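Local coordinates for conjugal transfer protein (PDB 5WIO), which is a VirB8-type inner-membrane component of a conjugative type IV secretion system, seen here as its soluble VirB8 domain, and is likely to take part in building the DNA-transfer channel, at the interface of chains A and B. Sequence-based numbering; all coordinates share one arbitrary frame. Chains: chain A/B, Conjugal transfer protein.

The interface of chains A and B. Residues chain A 32-33, 144-146, 148; chain B 25, 28-29.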
# COMPACT_ATOMS: atom_id res chain seq x y z
N PHE A 32 -4.14 -2.17 1.13
CA PHE A 32 -2.95 -2.28 0.31
C PHE A 32 -2.92 -3.60 -0.46
O PHE A 32 -2.65 -3.62 -1.66
CB PHE A 32 -1.69 -2.15 1.16
CG PHE A 32 -0.43 -2.52 0.44
CD1 PHE A 32 0.18 -1.64 -0.43
CD2 PHE A 32 0.15 -3.77 0.64
CE1 PHE A 32 1.34 -1.98 -1.10
CE2 PHE A 32 1.31 -4.11 -0.03
CZ PHE A 32 1.90 -3.22 -0.90
N TRP A 33 -3.20 -4.70 0.23
CA TRP A 33 -3.19 -6.02 -0.39
C TRP A 33 -4.29 -6.15 -1.45
O TRP A 33 -4.09 -6.78 -2.49
CB TRP A 33 -3.36 -7.11 0.66
CG TRP A 33 -2.21 -7.21 1.62
CD1 TRP A 33 -2.27 -7.08 2.98
CD2 TRP A 33 -0.84 -7.45 1.30
NE1 TRP A 33 -1.01 -7.23 3.52
CE2 TRP A 33 -0.12 -7.45 2.51
CE3 TRP A 33 -0.15 -7.66 0.10
CZ2 TRP A 33 1.26 -7.66 2.55
CZ3 TRP A 33 1.22 -7.86 0.15
CH2 TRP A 33 1.91 -7.86 1.37
N ARG A 144 8.23 -15.53 0.20
CA ARG A 144 8.30 -14.58 1.30
C ARG A 144 8.38 -13.15 0.78
O ARG A 144 8.08 -12.20 1.49
CB ARG A 144 9.50 -14.88 2.21
CG ARG A 144 9.75 -16.36 2.41
CD ARG A 144 10.79 -16.61 3.50
NE ARG A 144 10.25 -16.36 4.83
CZ ARG A 144 9.55 -17.26 5.53
NH1 ARG A 144 9.31 -18.45 5.01
NH2 ARG A 144 9.10 -16.95 6.73
N TYR A 145 8.78 -13.02 -0.48
CA TYR A 145 8.90 -11.72 -1.13
C TYR A 145 7.55 -11.26 -1.65
O TYR A 145 7.22 -10.07 -1.59
CB TYR A 145 9.92 -11.79 -2.27
CG TYR A 145 10.85 -10.61 -2.34
CD1 TYR A 145 11.80 -10.39 -1.34
CD2 TYR A 145 10.80 -9.71 -3.40
CE1 TYR A 145 12.66 -9.31 -1.40
CE2 TYR A 145 11.66 -8.63 -3.46
CZ TYR A 145 12.58 -8.44 -2.46
OH TYR A 145 13.44 -7.36 -2.52
N VAL A 146 6.76 -12.20 -2.16
CA VAL A 146 5.45 -11.89 -2.72
C VAL A 146 4.41 -11.60 -1.64
O VAL A 146 3.77 -10.56 -1.65
CB VAL A 146 4.94 -13.03 -3.62
CG1 VAL A 146 3.55 -12.72 -4.14
CG2 VAL A 146 5.91 -13.29 -4.76
N PRO A 148 3.90 -11.87 2.59
CA PRO A 148 4.33 -12.11 3.97
C PRO A 148 3.19 -12.58 4.88
O PRO A 148 3.34 -13.59 5.57
CB PRO A 148 4.85 -10.74 4.43
CG PRO A 148 4.98 -9.92 3.18
CD PRO A 148 3.93 -10.44 2.26
N TYR B 25 11.06 -6.91 1.84
CA TYR B 25 10.17 -7.93 1.29
C TYR B 25 9.53 -7.45 -0.01
O TYR B 25 8.37 -7.77 -0.30
CB TYR B 25 9.09 -8.31 2.30
CG TYR B 25 9.63 -8.85 3.61
CD1 TYR B 25 10.91 -9.39 3.68
CD2 TYR B 25 8.86 -8.83 4.76
CE1 TYR B 25 11.40 -9.89 4.87
CE2 TYR B 25 9.35 -9.32 5.96
CZ TYR B 25 10.62 -9.86 6.01
OH TYR B 25 11.11 -10.35 7.19
N GLU B 28 6.99 -2.57 -3.20
CA GLU B 28 5.65 -2.12 -2.84
C GLU B 28 5.36 -2.27 -1.35
O GLU B 28 4.77 -1.39 -0.74
CB GLU B 28 4.60 -2.88 -3.65
CG GLU B 28 4.78 -2.76 -5.16
CD GLU B 28 4.77 -1.32 -5.63
OE1 GLU B 28 4.19 -0.47 -4.93
OE2 GLU B 28 5.36 -1.04 -6.69
N ILE B 29 5.78 -3.39 -0.78
CA ILE B 29 5.55 -3.64 0.64
C ILE B 29 6.34 -2.66 1.50
O ILE B 29 5.88 -2.23 2.56
CB ILE B 29 5.92 -5.08 1.04
CG1 ILE B 29 5.02 -6.08 0.30
CG2 ILE B 29 5.79 -5.27 2.54
CD1 ILE B 29 5.24 -7.52 0.70
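B:Ile29 pushes its CD1 methyl into a corner of chain A formed by A:Trp33 and A:Pro148. CD1 lies 3.4 Å from CH2 of the A:Trp33 indole, at the six-membered end of the ring system, with the two side chains crossing at a slant. Against A:Pro148 the meeting is tip to tip, CD1 to the ring carbon CG at 3.5 Å. An extended chain (chi2 -176°) carries the methyl this far out from the backbone of helix 27-41. The N-terminal end of that helix in B thus packs against helix 27-42 and the 141-148 stretch of A, part of a two-fold symmetric contact between VirB8 domains whose biological role the structure alone does not show.

One residue earlier, in the first turn of helix 27-41 of chain B, B:Glu28 meets the end of the A:Phe32 ring, which comes from helix 27-42 of chain A. CZ of A:Phe32 sits 3.4 Å from the carbonyl O of B:Glu28, and the CB methylene of B:Glu28 lies in the ring plane at the edge, 3.9 Å from CZ. This is packing against backbone and the root of an acidic side chain, not contact with the carboxylate.

On the other flank, B:Tyr25, the first modelled residue of chain B, lays its backbone over A:Tyr145. The carbonyl carbon C of B:Tyr25 stands over the centre of the phenol ring, 3.9 Å from the centroid. An alanine in place of A:Tyr145 would probably leave the backbone of B:Tyr25 without this aromatic floor and let the chain start of B shift. The main-chain O of A:Tyr145 and O of B:Tyr25 are modelled 2.9 Å apart; both can only accept, so this pair is a clash and its placement is doubtful.

Within chain A the two aromatic residues that touch B also pack on each other. With CG of A:Phe32 anti to the backbone N (chi1 168°), its ring reaches the indole, and CD2 of A:Phe32 lies 3.8 Å above the indole plane of A:Trp33, over its centre.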